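Local coordinates for protein tyrosine--tRNA ligase, mitochondrial (Emericella nidulans, PDB 5IHX) that probably catalyses the ATP-dependent attachment of tyrosine to mitochondrial tRNA(Tyr), its catalytic part holding tyrosine in its pocket, at residues A23-A26 / Q27-K30; V38-L41 / E42-L46; R54-L57 / H58-F61; L90-G93 / Y94-G97. All blocks are in the same frame, centred on the assembly; numbering follows the deposited sequence.

Contact 1: A23-A26 / Q27-K30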
ATOM      1  N   ALA A  23     -10.271 -27.861 -29.699  1.00 43.45           N
ATOM      2  CA  ALA A  23     -11.510 -27.597 -30.420  1.00 35.16           C
ATOM      3  C   ALA A  23     -12.239 -28.906 -30.687  1.00 33.44           C
ATOM      4  O   ALA A  23     -13.463 -28.981 -30.577  1.00 41.87           O
ATOM      5  CB  ALA A  23     -11.231 -26.864 -31.721  1.00 37.82           C
ATOM      6  N   GLN A  24     -11.477 -29.933 -31.050  1.00 35.11           N
ATOM      7  CA  GLN A  24     -12.038 -31.259 -31.266  1.00 36.07           C
ATOM      8  C   GLN A  24     -12.668 -31.770 -29.972  1.00 40.80           C
ATOM      9  O   GLN A  24     -13.797 -32.260 -29.981  1.00 42.64           O
ATOM     10  CB  GLN A  24     -10.960 -32.225 -31.768  1.00 47.94           C
ATOM     11  CG  GLN A  24     -11.429 -33.667 -31.940  1.00 72.69           C
ATOM     12  CD  GLN A  24     -12.588 -33.803 -32.910  1.00 82.06           C
ATOM     13  OE1 GLN A  24     -12.834 -32.921 -33.733  1.00 83.21           O
ATOM     14  NE2 GLN A  24     -13.310 -34.915 -32.817  1.00 82.93           N
ATOM     15  N   PHE A  25     -11.930 -31.666 -28.868  1.00 35.27           N
ATOM     16  CA  PHE A  25     -12.455 -32.053 -27.561  1.00 33.96           C
ATOM     17  C   PHE A  25     -13.754 -31.312 -27.243  1.00 34.05           C
ATOM     18  O   PHE A  25     -14.694 -31.898 -26.706  1.00 31.66           O
ATOM     19  CB  PHE A  25     -11.434 -31.786 -26.448  1.00 43.01           C
ATOM     20  CG  PHE A  25     -10.198 -32.653 -26.510  1.00 44.41           C
ATOM     21  CD1 PHE A  25     -10.159 -33.798 -27.291  1.00 48.88           C
ATOM     22  CD2 PHE A  25      -9.083 -32.332 -25.751  1.00 46.92           C
ATOM     23  CE1 PHE A  25      -9.023 -34.591 -27.331  1.00 48.67           C
ATOM     24  CE2 PHE A  25      -7.947 -33.121 -25.786  1.00 39.72           C
ATOM     25  CZ  PHE A  25      -7.918 -34.253 -26.574  1.00 36.98           C
ATOM     26  N   ALA A  26     -13.799 -30.026 -27.575  1.00 29.03           N
ATOM     27  CA  ALA A  26     -14.959 -29.195 -27.270  1.00 34.81           C
ATOM     28  C   ALA A  26     -16.220 -29.745 -27.928  1.00 35.19           C
ATOM     29  O   ALA A  26     -17.270 -29.833 -27.290  1.00 35.03           O
ATOM     30  CB  ALA A  26     -14.718 -27.758 -27.714  1.00 23.21           C
ATOM     31  N   GLN A  27     -16.119 -30.109 -29.202  1.00 35.66           N
ATOM     32  CA  GLN A  27     -17.252 -30.686 -29.912  1.00 32.62           C
ATOM     33  C   GLN A  27     -17.662 -32.007 -29.267  1.00 32.92           C
ATOM     34  O   GLN A  27     -18.846 -32.264 -29.064  1.00 35.38           O
ATOM     35  CB  GLN A  27     -16.922 -30.904 -31.390  1.00 40.04           C
ATOM     36  CG  GLN A  27     -18.087 -31.477 -32.190  1.00 57.77           C
ATOM     37  CD  GLN A  27     -17.751 -31.699 -33.652  1.00 63.67           C
ATOM     38  OE1 GLN A  27     -16.604 -31.536 -34.072  1.00 65.32           O
ATOM     39  NE2 GLN A  27     -18.755 -32.072 -34.437  1.00 63.09           N
ATOM     40  N   GLU A  28     -16.676 -32.836 -28.942  1.00 30.16           N
ATOM     41  CA  GLU A  28     -16.944 -34.130 -28.329  1.00 30.80           C
ATOM     42  C   GLU A  28     -17.593 -33.968 -26.958  1.00 32.86           C
ATOM     43  O   GLU A  28     -18.388 -34.810 -26.542  1.00 36.76           O
ATOM     44  CB  GLU A  28     -15.656 -34.946 -28.221  1.00 32.69           C
ATOM     45  CG  GLU A  28     -15.074 -35.347 -29.571  1.00 37.71           C
ATOM     46  CD  GLU A  28     -13.770 -36.112 -29.452  1.00 44.51           C
ATOM     47  OE1 GLU A  28     -13.390 -36.476 -28.320  1.00 52.14           O
ATOM     48  OE2 GLU A  28     -13.126 -36.349 -30.495  1.00 59.32           O
ATOM     49  N   ILE A  29     -17.262 -32.888 -26.257  1.00 29.18           N
ATOM     50  CA  ILE A  29     -17.861 -32.634 -24.952  1.00 26.00           C
ATOM     51  C   ILE A  29     -19.334 -32.269 -25.096  1.00 35.99           C
ATOM     52  O   ILE A  29     -20.182 -32.770 -24.357  1.00 35.58           O
ATOM     53  CB  ILE A  29     -17.120 -31.509 -24.196  1.00 28.00           C
ATOM     54  CG1 ILE A  29     -15.776 -32.018 -23.677  1.00 32.31           C
ATOM     55  CG2 ILE A  29     -17.953 -30.992 -23.020  1.00 29.31           C
ATOM     56  CD1 ILE A  29     -14.806 -30.914 -23.292  1.00 38.56           C
ATOM     57  N   LYS A  30     -19.631 -31.392 -26.049  1.00 33.45           N
ATOM     58  CA  LYS A  30     -21.001 -30.955 -26.286  1.00 39.09           C
ATOM     59  C   LYS A  30     -21.856 -32.098 -26.823  1.00 39.26           C
ATOM     60  O   LYS A  30     -23.072 -32.121 -26.634  1.00 35.26           O
ATOM     61  CB  LYS A  30     -21.023 -29.780 -27.264  1.00 38.96           C
ATOM     62  CG  LYS A  30     -20.289 -28.546 -26.774  1.00 45.97           C
ATOM     63  CD  LYS A  30     -20.041 -27.573 -27.915  1.00 45.78           C
ATOM     64  CE  LYS A  30     -19.146 -26.425 -27.489  1.00 44.05           C
ATOM     65  NZ  LYS A  30     -18.859 -25.508 -28.627  1.00 49.15           N
TER
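Gln24 and Glu28, four residues apart and so on one face of the same helix, join through their polar ends: Gln24 NE2 donates to Glu28 OE2 at 2.7 Å, with an N-H...O angle of 154°. The donor arrives on the anti side of that oxygen, somewhat out of the carboxylate plane, and the two flat groups stand 81° apart. A bend in Gln24 at chi2 (59°) brings its amide to the extended Glu28. The second carboxylate oxygen, Glu28 OE1, is taken by a salt bridge to Arg34, so each oxygen has its own donor. All this lies near the end of helix 16-30, the first helix of the modelled chain, whose i to i+4 backbone bonds include Ile29 N to Phe25 O at 2.8 Å and Lys30 N to Ala26 O at 3.1 Å. A weak second bond runs from Ile29 N to Ala26 O. Of the remaining polar ends, Gln27 NE2 turns to Glu31 and Lys30 NZ forms a salt bridge with Glu63, while the lysine's aliphatic stem passes the backbone, its CG 3.3 Å from Ala26 O. Small Ala26 and branched Ile29 suit the side that faces helix 54-63, where both touch Thr62 and Ile29 also touches His58.

Contact 2: V38-L41 / E42-L46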
ATOM      1  N   VAL A  38     -14.342 -29.288 -15.932  1.00 23.70           N
ATOM      2  CA  VAL A  38     -15.255 -29.041 -14.821  1.00 25.36           C
ATOM      3  C   VAL A  38     -16.053 -30.296 -14.477  1.00 23.47           C
ATOM      4  O   VAL A  38     -16.124 -30.697 -13.316  1.00 33.39           O
ATOM      5  CB  VAL A  38     -16.231 -27.885 -15.134  1.00 26.21           C
ATOM      6  CG1 VAL A  38     -17.282 -27.740 -14.033  1.00 26.73           C
ATOM      7  CG2 VAL A  38     -15.469 -26.587 -15.313  1.00 28.00           C
ATOM      8  N   GLU A  39     -16.674 -30.893 -15.490  1.00 26.05           N
ATOM      9  CA  GLU A  39     -17.446 -32.117 -15.305  1.00 28.59           C
ATOM     10  C   GLU A  39     -16.573 -33.191 -14.672  1.00 27.01           C
ATOM     11  O   GLU A  39     -17.023 -33.959 -13.823  1.00 34.52           O
ATOM     12  CB  GLU A  39     -18.012 -32.600 -16.641  1.00 30.71           C
ATOM     13  CG  GLU A  39     -19.072 -31.672 -17.224  1.00 36.14           C
ATOM     14  CD  GLU A  39     -19.462 -32.033 -18.646  1.00 37.16           C
ATOM     15  OE1 GLU A  39     -18.599 -32.536 -19.398  1.00 34.97           O
ATOM     16  OE2 GLU A  39     -20.632 -31.799 -19.018  1.00 43.47           O
ATOM     17  N   HIS A  40     -15.315 -33.234 -15.093  1.00 27.71           N
ATOM     18  CA  HIS A  40     -14.358 -34.170 -14.532  1.00 22.41           C
ATOM     19  C   HIS A  40     -14.116 -33.910 -13.047  1.00 23.43           C
ATOM     20  O   HIS A  40     -14.164 -34.833 -12.239  1.00 30.87           O
ATOM     21  CB  HIS A  40     -13.032 -34.100 -15.283  1.00 31.96           C
ATOM     22  CG  HIS A  40     -11.937 -34.871 -14.624  1.00 34.10           C
ATOM     23  ND1 HIS A  40     -11.916 -36.248 -14.590  1.00 31.05           N
ATOM     24  CD2 HIS A  40     -10.841 -34.461 -13.943  1.00 30.80           C
ATOM     25  CE1 HIS A  40     -10.845 -36.654 -13.931  1.00 32.93           C
ATOM     26  NE2 HIS A  40     -10.178 -35.587 -13.529  1.00 31.79           N
ATOM     27  N   LEU A  41     -13.868 -32.653 -12.689  1.00 23.39           N
ATOM     28  CA  LEU A  41     -13.601 -32.295 -11.296  1.00 28.51           C
ATOM     29  C   LEU A  41     -14.811 -32.560 -10.412  1.00 31.43           C
ATOM     30  O   LEU A  41     -14.671 -32.975  -9.261  1.00 27.49           O
ATOM     31  CB  LEU A  41     -13.189 -30.826 -11.176  1.00 32.42           C
ATOM     32  CG  LEU A  41     -11.801 -30.430 -11.687  1.00 29.65           C
ATOM     33  CD1 LEU A  41     -11.576 -28.939 -11.480  1.00 31.20           C
ATOM     34  CD2 LEU A  41     -10.700 -31.230 -11.006  1.00 28.48           C
ATOM     35  N   GLU A  42     -15.999 -32.308 -10.949  1.00 31.63           N
ATOM     36  CA  GLU A  42     -17.230 -32.571 -10.216  1.00 23.96           C
ATOM     37  C   GLU A  42     -17.344 -34.057  -9.897  1.00 30.53           C
ATOM     38  O   GLU A  42     -17.767 -34.443  -8.808  1.00 35.10           O
ATOM     39  CB  GLU A  42     -18.438 -32.101 -11.026  1.00 24.74           C
ATOM     40  CG  GLU A  42     -18.630 -30.590 -10.998  1.00 31.24           C
ATOM     41  CD  GLU A  42     -19.585 -30.093 -12.066  1.00 40.92           C
ATOM     42  OE1 GLU A  42     -20.196 -29.022 -11.867  1.00 44.63           O
ATOM     43  OE2 GLU A  42     -19.712 -30.762 -13.114  1.00 46.18           O
ATOM     44  N   GLU A  43     -16.959 -34.890 -10.857  1.00 25.10           N
ATOM     45  CA  GLU A  43     -16.955 -36.333 -10.658  1.00 27.16           C
ATOM     46  C   GLU A  43     -15.952 -36.740  -9.578  1.00 34.54           C
ATOM     47  O   GLU A  43     -16.182 -37.703  -8.845  1.00 32.49           O
ATOM     48  CB  GLU A  43     -16.651 -37.051 -11.974  1.00 31.73           C
ATOM     49  CG  GLU A  43     -16.887 -38.551 -11.926  1.00 54.82           C
ATOM     50  CD  GLU A  43     -16.731 -39.216 -13.283  1.00 64.26           C
ATOM     51  OE1 GLU A  43     -15.968 -38.693 -14.120  1.00 58.68           O
ATOM     52  OE2 GLU A  43     -17.377 -40.260 -13.512  1.00 74.00           O
ATOM     53  N   ARG A  44     -14.835 -36.018  -9.486  1.00 28.23           N
ATOM     54  CA  ARG A  44     -13.838 -36.303  -8.458  1.00 28.43           C
ATOM     55  C   ARG A  44     -14.271 -35.719  -7.109  1.00 29.05           C
ATOM     56  O   ARG A  44     -13.688 -36.035  -6.071  1.00 29.90           O
ATOM     57  CB  ARG A  44     -12.463 -35.746  -8.835  1.00 26.84           C
ATOM     58  CG  ARG A  44     -11.951 -36.201 -10.198  1.00 28.87           C
ATOM     59  CD  ARG A  44     -11.822 -37.709 -10.370  1.00 34.36           C
ATOM     60  NE  ARG A  44     -11.006 -38.393  -9.373  1.00 33.85           N
ATOM     61  CZ  ARG A  44     -10.571 -39.643  -9.518  1.00 27.36           C
ATOM     62  NH1 ARG A  44     -10.867 -40.323 -10.619  1.00 26.24           N
ATOM     63  NH2 ARG A  44      -9.835 -40.214  -8.576  1.00 29.72           N
ATOM     64  N   GLY A  45     -15.273 -34.844  -7.131  1.00 31.49           N
ATOM     65  CA  GLY A  45     -15.757 -34.199  -5.921  1.00 29.58           C
ATOM     66  C   GLY A  45     -14.823 -33.105  -5.431  1.00 33.55           C
ATOM     67  O   GLY A  45     -14.751 -32.827  -4.233  1.00 29.25           O
ATOM     68  N   LEU A  46     -14.115 -32.472  -6.362  1.00 29.00           N
ATOM     69  CA  LEU A  46     -13.098 -31.483  -6.019  1.00 27.78           C
ATOM     70  C   LEU A  46     -13.592 -30.035  -6.060  1.00 33.34           C
ATOM     71  O   LEU A  46     -12.872 -29.130  -5.637  1.00 28.74           O
ATOM     72  CB  LEU A  46     -11.895 -31.640  -6.952  1.00 25.44           C
ATOM     73  CG  LEU A  46     -10.962 -32.813  -6.639  1.00 26.47           C
ATOM     74  CD1 LEU A  46      -9.943 -33.006  -7.752  1.00 23.97           C
ATOM     75  CD2 LEU A  46     -10.255 -32.607  -5.301  1.00 26.96           C
TER
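His40 CG stands anti to its backbone N (chi1 171°) while Arg44 CG stands anti to its own carbonyl carbon (chi1 -54°), and these two choices bring the side chains together one turn apart. Arg44 CG comes over one face of the imidazole, toward its rim and 4.1 Å from the centroid of the His40 ring, in a CH-pi contact. Further bends at chi2 and chi3 carry the guanidinium away to the backbone oxygens of Lys329 and Leu334. Long, flexible arginine suits a place that needs hydrocarbon at the root and donors at the tip. Elsewhere on the helix, Glu42 runs extended past Val38, its CD 3.8 Å from Val38 CG1, before OE1 pairs with Arg54. Helix 37-44 then closes in a Schellman motif: Leu46 N reaches Leu41 O at 3.0 Å and almost straight (176°), Gly45 N bonds weakly to Glu42 O, and Gly45 takes up the positive phi that glycine readily adopts. The turn lays Leu46 back against the helix, its CD1 3.8 Å from Leu41 CD2, and both leucines pack on Val89. Backbone oxygens engage N-H groups of Arg44, but its positive charge remains; His40 meets its methylenes, and the nearby cation would, if anything, disfavour a proton on the imidazole.

Contact 3: R54-L57 / H58-F61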
ATOM      1  N   ARG A  54     -21.320 -21.525 -12.497  1.00 37.67           N
ATOM      2  CA  ARG A  54     -20.775 -22.853 -12.765  1.00 38.07           C
ATOM      3  C   ARG A  54     -20.801 -23.179 -14.257  1.00 41.30           C
ATOM      4  O   ARG A  54     -19.812 -23.662 -14.807  1.00 37.10           O
ATOM      5  CB  ARG A  54     -21.538 -23.921 -11.966  1.00 33.80           C
ATOM      6  CG  ARG A  54     -21.053 -25.359 -12.196  1.00 37.43           C
ATOM      7  CD  ARG A  54     -21.735 -26.012 -13.398  1.00 40.81           C
ATOM      8  NE  ARG A  54     -21.214 -27.338 -13.705  1.00 35.05           N
ATOM      9  CZ  ARG A  54     -21.435 -27.967 -14.855  1.00 39.51           C
ATOM     10  NH1 ARG A  54     -22.160 -27.385 -15.802  1.00 37.75           N
ATOM     11  NH2 ARG A  54     -20.926 -29.172 -15.067  1.00 43.21           N
ATOM     12  N   ASP A  55     -21.933 -22.926 -14.909  1.00 39.43           N
ATOM     13  CA  ASP A  55     -22.070 -23.240 -16.329  1.00 30.10           C
ATOM     14  C   ASP A  55     -21.073 -22.450 -17.163  1.00 29.64           C
ATOM     15  O   ASP A  55     -20.573 -22.948 -18.171  1.00 32.13           O
ATOM     16  CB  ASP A  55     -23.494 -22.959 -16.819  1.00 40.78           C
ATOM     17  CG  ASP A  55     -24.520 -23.902 -16.212  1.00 48.53           C
ATOM     18  OD1 ASP A  55     -24.150 -25.042 -15.857  1.00 37.59           O
ATOM     19  OD2 ASP A  55     -25.697 -23.503 -16.095  1.00 58.87           O
ATOM     20  N   LEU A  56     -20.778 -21.224 -16.744  1.00 35.08           N
ATOM     21  CA  LEU A  56     -19.784 -20.419 -17.443  1.00 36.41           C
ATOM     22  C   LEU A  56     -18.392 -21.027 -17.276  1.00 32.56           C
ATOM     23  O   LEU A  56     -17.621 -21.087 -18.230  1.00 32.08           O
ATOM     24  CB  LEU A  56     -19.796 -18.976 -16.939  1.00 35.33           C
ATOM     25  CG  LEU A  56     -18.738 -18.056 -17.553  1.00 34.02           C
ATOM     26  CD1 LEU A  56     -18.825 -18.061 -19.076  1.00 38.08           C
ATOM     27  CD2 LEU A  56     -18.874 -16.642 -17.014  1.00 34.22           C
ATOM     28  N   LEU A  57     -18.084 -21.482 -16.065  1.00 27.80           N
ATOM     29  CA  LEU A  57     -16.806 -22.135 -15.793  1.00 25.66           C
ATOM     30  C   LEU A  57     -16.642 -23.338 -16.710  1.00 25.27           C
ATOM     31  O   LEU A  57     -15.594 -23.530 -17.326  1.00 29.92           O
ATOM     32  CB  LEU A  57     -16.719 -22.570 -14.329  1.00 26.24           C
ATOM     33  CG  LEU A  57     -15.366 -23.121 -13.865  1.00 28.50           C
ATOM     34  CD1 LEU A  57     -14.309 -22.031 -13.825  1.00 30.04           C
ATOM     35  CD2 LEU A  57     -15.499 -23.790 -12.508  1.00 29.89           C
ATOM     36  N   HIS A  58     -17.694 -24.144 -16.789  1.00 32.02           N
ATOM     37  CA  HIS A  58     -17.738 -25.275 -17.708  1.00 29.69           C
ATOM     38  C   HIS A  58     -17.498 -24.841 -19.153  1.00 29.21           C
ATOM     39  O   HIS A  58     -16.717 -25.474 -19.867  1.00 33.94           O
ATOM     40  CB  HIS A  58     -19.075 -26.009 -17.568  1.00 35.46           C
ATOM     41  CG  HIS A  58     -19.343 -26.995 -18.659  1.00 37.31           C
ATOM     42  ND1 HIS A  58     -18.804 -28.264 -18.667  1.00 30.57           N
ATOM     43  CD2 HIS A  58     -20.135 -26.917 -19.756  1.00 33.01           C
ATOM     44  CE1 HIS A  58     -19.226 -28.912 -19.740  1.00 29.81           C
ATOM     45  NE2 HIS A  58     -20.037 -28.116 -20.414  1.00 29.83           N
ATOM     46  N   ARG A  59     -18.163 -23.775 -19.590  1.00 32.83           N
ATOM     47  CA  ARG A  59     -17.990 -23.309 -20.966  1.00 33.91           C
ATOM     48  C   ARG A  59     -16.559 -22.831 -21.212  1.00 30.22           C
ATOM     49  O   ARG A  59     -15.984 -23.100 -22.265  1.00 32.12           O
ATOM     50  CB  ARG A  59     -18.959 -22.177 -21.314  1.00 44.34           C
ATOM     51  CG  ARG A  59     -20.314 -22.645 -21.826  1.00 55.14           C
ATOM     52  CD  ARG A  59     -21.012 -21.568 -22.652  1.00 66.41           C
ATOM     53  NE  ARG A  59     -21.393 -20.383 -21.884  1.00 69.32           N
ATOM     54  CZ  ARG A  59     -21.268 -19.131 -22.326  1.00 70.73           C
ATOM     55  NH1 ARG A  59     -20.777 -18.881 -23.537  1.00 60.78           N
ATOM     56  NH2 ARG A  59     -21.641 -18.117 -21.557  1.00 79.74           N
ATOM     57  N   VAL A  60     -15.994 -22.114 -20.245  1.00 30.29           N
ATOM     58  CA  VAL A  60     -14.633 -21.597 -20.380  1.00 33.87           C
ATOM     59  C   VAL A  60     -13.636 -22.727 -20.621  1.00 27.43           C
ATOM     60  O   VAL A  60     -12.821 -22.659 -21.542  1.00 33.21           O
ATOM     61  CB  VAL A  60     -14.206 -20.788 -19.127  1.00 39.74           C
ATOM     62  CG1 VAL A  60     -12.696 -20.528 -19.124  1.00 38.32           C
ATOM     63  CG2 VAL A  60     -14.956 -19.470 -19.057  1.00 36.96           C
ATOM     64  N   PHE A  61     -13.706 -23.768 -19.797  1.00 30.16           N
ATOM     65  CA  PHE A  61     -12.775 -24.886 -19.906  1.00 31.21           C
ATOM     66  C   PHE A  61     -13.048 -25.737 -21.140  1.00 29.01           C
ATOM     67  O   PHE A  61     -12.134 -26.346 -21.693  1.00 31.61           O
ATOM     68  CB  PHE A  61     -12.832 -25.755 -18.650  1.00 31.20           C
ATOM     69  CG  PHE A  61     -11.975 -25.246 -17.527  1.00 32.67           C
ATOM     70  CD1 PHE A  61     -10.595 -25.343 -17.600  1.00 36.65           C
ATOM     71  CD2 PHE A  61     -12.543 -24.673 -16.403  1.00 30.30           C
ATOM     72  CE1 PHE A  61      -9.797 -24.877 -16.574  1.00 37.02           C
ATOM     73  CE2 PHE A  61     -11.749 -24.207 -15.369  1.00 30.67           C
ATOM     74  CZ  PHE A  61     -10.375 -24.309 -15.455  1.00 28.42           C
TER
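Leu57 and Phe61 lie side by side on the inner face of helix 54-63, which packs against the sheet of the Rossmann-like catalytic fold. With CG anti to the backbone N (chi1 -173°), Leu57 extends alongside the ring, its CD1 3.7 Å from Phe61 CE2. Large apolar residues suit this place: Leu57 also meets Ile277 and Phe279 of strand 277-280, and Phe61 meets the ring of Phe37. Val60 is likewise buried, resting on Val66 and Gln234; its CG2 fits close to the backbone, 3.2 Å from Leu56 O, and touches Leu56 CD1 at 4.1 Å. The backbone beneath is regular helix, as in the bond from Val60 N to Leu56 O at 2.8 Å.

The looser, solvent side belongs to Arg59 and Asp55, both exposed. Arg59 bends at chi3 so that one face of its guanidinium lies over Leu56 CD1, which is 3.8 Å from Arg59 NH2. Between the two extremes, Arg54 and His58 form a half-buried polar flank. The guanidinium of Arg54 runs nearly parallel to the His58 imidazole, their planes 9° apart, although it is the CB of His58 that lies over its face. Arginine, with donors on several sides, can serve two acids here, one on helix 37-44 and the other Asp55. The salt bridge from Arg54 NH1 to Asp55 OD1 measures 3.1 Å and lies in the guanidinium plane, with the oxygen met nearly along its C-O axis.

Contact 4: L90-G93 / Y94-G97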
ATOM      1  N   LEU A  90      -4.774 -28.744  -9.633  1.00 20.46           N
ATOM      2  CA  LEU A  90      -3.710 -28.367 -10.559  1.00 26.09           C
ATOM      3  C   LEU A  90      -3.042 -29.604 -11.153  1.00 23.23           C
ATOM      4  O   LEU A  90      -2.633 -29.602 -12.314  1.00 21.54           O
ATOM      5  CB  LEU A  90      -2.660 -27.491  -9.867  1.00 26.20           C
ATOM      6  CG  LEU A  90      -3.089 -26.119  -9.341  1.00 28.87           C
ATOM      7  CD1 LEU A  90      -1.871 -25.356  -8.837  1.00 30.94           C
ATOM      8  CD2 LEU A  90      -3.834 -25.309 -10.395  1.00 30.21           C
ATOM      9  N   ALA A  91      -2.932 -30.660 -10.353  1.00 24.04           N
ATOM     10  CA  ALA A  91      -2.374 -31.919 -10.828  1.00 26.95           C
ATOM     11  C   ALA A  91      -3.208 -32.453 -11.985  1.00 27.96           C
ATOM     12  O   ALA A  91      -2.674 -32.849 -13.021  1.00 29.11           O
ATOM     13  CB  ALA A  91      -2.309 -32.936  -9.702  1.00 23.06           C
ATOM     14  N   TRP A  92      -4.523 -32.459 -11.802  1.00 23.62           N
ATOM     15  CA  TRP A  92      -5.433 -32.873 -12.861  1.00 25.62           C
ATOM     16  C   TRP A  92      -5.288 -31.967 -14.074  1.00 24.74           C
ATOM     17  O   TRP A  92      -5.208 -32.440 -15.209  1.00 24.48           O
ATOM     18  CB  TRP A  92      -6.878 -32.863 -12.364  1.00 25.99           C
ATOM     19  CG  TRP A  92      -7.264 -34.102 -11.624  1.00 24.68           C
ATOM     20  CD1 TRP A  92      -7.676 -34.191 -10.327  1.00 21.03           C
ATOM     21  CD2 TRP A  92      -7.273 -35.438 -12.139  1.00 24.44           C
ATOM     22  NE1 TRP A  92      -7.948 -35.498 -10.005  1.00 25.64           N
ATOM     23  CE2 TRP A  92      -7.710 -36.284 -11.103  1.00 22.25           C
ATOM     24  CE3 TRP A  92      -6.963 -36.000 -13.382  1.00 24.65           C
ATOM     25  CZ2 TRP A  92      -7.839 -37.660 -11.266  1.00 25.65           C
ATOM     26  CZ3 TRP A  92      -7.093 -37.367 -13.544  1.00 24.06           C
ATOM     27  CH2 TRP A  92      -7.525 -38.181 -12.491  1.00 22.69           C
ATOM     28  N   GLY A  93      -5.274 -30.661 -13.825  1.00 24.77           N
ATOM     29  CA  GLY A  93      -5.095 -29.683 -14.882  1.00 24.99           C
ATOM     30  C   GLY A  93      -3.848 -29.956 -15.700  1.00 25.95           C
ATOM     31  O   GLY A  93      -3.885 -29.929 -16.929  1.00 26.55           O
ATOM     32  N   TYR A  94      -2.745 -30.242 -15.014  1.00 26.32           N
ATOM     33  CA  TYR A  94      -1.472 -30.496 -15.680  1.00 23.13           C
ATOM     34  C   TYR A  94      -1.572 -31.681 -16.637  1.00 26.49           C
ATOM     35  O   TYR A  94      -1.218 -31.566 -17.810  1.00 28.34           O
ATOM     36  CB  TYR A  94      -0.367 -30.751 -14.652  1.00 22.40           C
ATOM     37  CG  TYR A  94       0.982 -31.059 -15.265  1.00 29.60           C
ATOM     38  CD1 TYR A  94       1.633 -30.130 -16.070  1.00 33.59           C
ATOM     39  CD2 TYR A  94       1.607 -32.282 -15.041  1.00 30.05           C
ATOM     40  CE1 TYR A  94       2.871 -30.409 -16.632  1.00 28.06           C
ATOM     41  CE2 TYR A  94       2.841 -32.570 -15.598  1.00 31.26           C
ATOM     42  CZ  TYR A  94       3.467 -31.633 -16.394  1.00 28.48           C
ATOM     43  OH  TYR A  94       4.693 -31.920 -16.948  1.00 32.11           O
ATOM     44  N   VAL A  95      -2.059 -32.816 -16.143  1.00 28.64           N
ATOM     45  CA  VAL A  95      -2.131 -34.020 -16.966  1.00 30.11           C
ATOM     46  C   VAL A  95      -3.246 -33.919 -18.009  1.00 31.10           C
ATOM     47  O   VAL A  95      -3.304 -34.724 -18.939  1.00 31.91           O
ATOM     48  CB  VAL A  95      -2.331 -35.295 -16.106  1.00 28.72           C
ATOM     49  CG1 VAL A  95      -1.189 -35.441 -15.108  1.00 26.32           C
ATOM     50  CG2 VAL A  95      -3.673 -35.278 -15.384  1.00 28.55           C
ATOM     51  N   TRP A  96      -4.129 -32.935 -17.851  1.00 31.15           N
ATOM     52  CA  TRP A  96      -5.142 -32.647 -18.865  1.00 31.15           C
ATOM     53  C   TRP A  96      -4.615 -31.722 -19.963  1.00 34.15           C
ATOM     54  O   TRP A  96      -5.299 -31.479 -20.958  1.00 30.14           O
ATOM     55  CB  TRP A  96      -6.385 -32.026 -18.220  1.00 34.13           C
ATOM     56  CG  TRP A  96      -7.412 -33.049 -17.854  1.00 40.30           C
ATOM     57  CD1 TRP A  96      -7.243 -34.122 -17.030  1.00 48.08           C
ATOM     58  CD2 TRP A  96      -8.767 -33.101 -18.310  1.00 33.36           C
ATOM     59  NE1 TRP A  96      -8.411 -34.841 -16.943  1.00 34.21           N
ATOM     60  CE2 TRP A  96      -9.363 -34.233 -17.718  1.00 39.72           C
ATOM     61  CE3 TRP A  96      -9.537 -32.301 -19.160  1.00 36.98           C
ATOM     62  CZ2 TRP A  96     -10.690 -34.584 -17.949  1.00 39.38           C
ATOM     63  CZ3 TRP A  96     -10.853 -32.650 -19.385  1.00 44.00           C
ATOM     64  CH2 TRP A  96     -11.416 -33.781 -18.782  1.00 48.31           C
ATOM     65  N   GLY A  97      -3.402 -31.212 -19.785  1.00 31.60           N
ATOM     66  CA  GLY A  97      -2.777 -30.363 -20.786  1.00 31.90           C
ATOM     67  C   GLY A  97      -3.094 -28.889 -20.612  1.00 38.56           C
ATOM     68  O   GLY A  97      -2.847 -28.086 -21.512  1.00 32.42           O
TER
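Trp92 and Trp96, one turn apart, provide the aromatic part of this contact. Their indole planes stand nearly perpendicular, about 84° apart, with Trp92 CE3 lying 4.0 Å from Trp96 NE1, and the second ring also passes close to the backbone of the first, with Trp96 CD1 3.2 Å from Trp92 O. Broad, flat tryptophans can touch several elements at once: Trp92 also meets Phe333, and Trp96 meets Phe37 edge-to-face.

The aliphatic part belongs to Val95. With CG1 anti to the carbonyl carbon (chi1 -58°), CG2 is left between the backbone N and the carbonyl carbon, which presses that methyl against the helix, 3.2 Å from Trp92 O, and sets it 3.9 Å from Trp92 CE3. Small Ala91 lets Ile147 of helix 126-153 come close. Leu90 faces strand 68-72, touching Ile68 and Ala70, with its side chain about 10 Å from the bound tyrosine. Helix 84-95 connects the parallel strands 68-72 and 100-104 as the crossover of a beta-alpha-beta unit of the Rossmann-like fold.

Among the polar interactions, Tyr94 N donates to Leu90 O at 2.8 Å, and Trp96 N to Trp92 O at 2.9 Å with a weak second bond to Gly93 O. A Schellman motif then ends the helix: Gly97, which tolerates the positive phi (89°), donates from its N to Tyr94 O at 3.0 Å. Tyrosine suits position 94 because its ring packs edge-to-face with Trp162 while its OH bonds weakly to Arg164 and Glu148.

Overall arrangement
Burial rises from contact 1, a surface turn of the first helix, through the partly buried contacts 2 and 3, to contact 4 inside the beta-alpha-beta unit. The chemistry follows: amide and acid pairing at 23-30, mixed charged and apolar faces at 38-46 and 54-61, aromatic packing at 90-97. Contact 2 touches all three others. It is tied to contact 3 by a salt bridge between their helices, and to contact 4 by His40, whose ring meets Trp92 edge-to-face and also Trp96. Ile29 of contact 1 touches both Glu39 and His58, whereas contacts 3 and 4 do not touch. In contacts 2 and 4 a glycine of positive phi closes a Schellman motif.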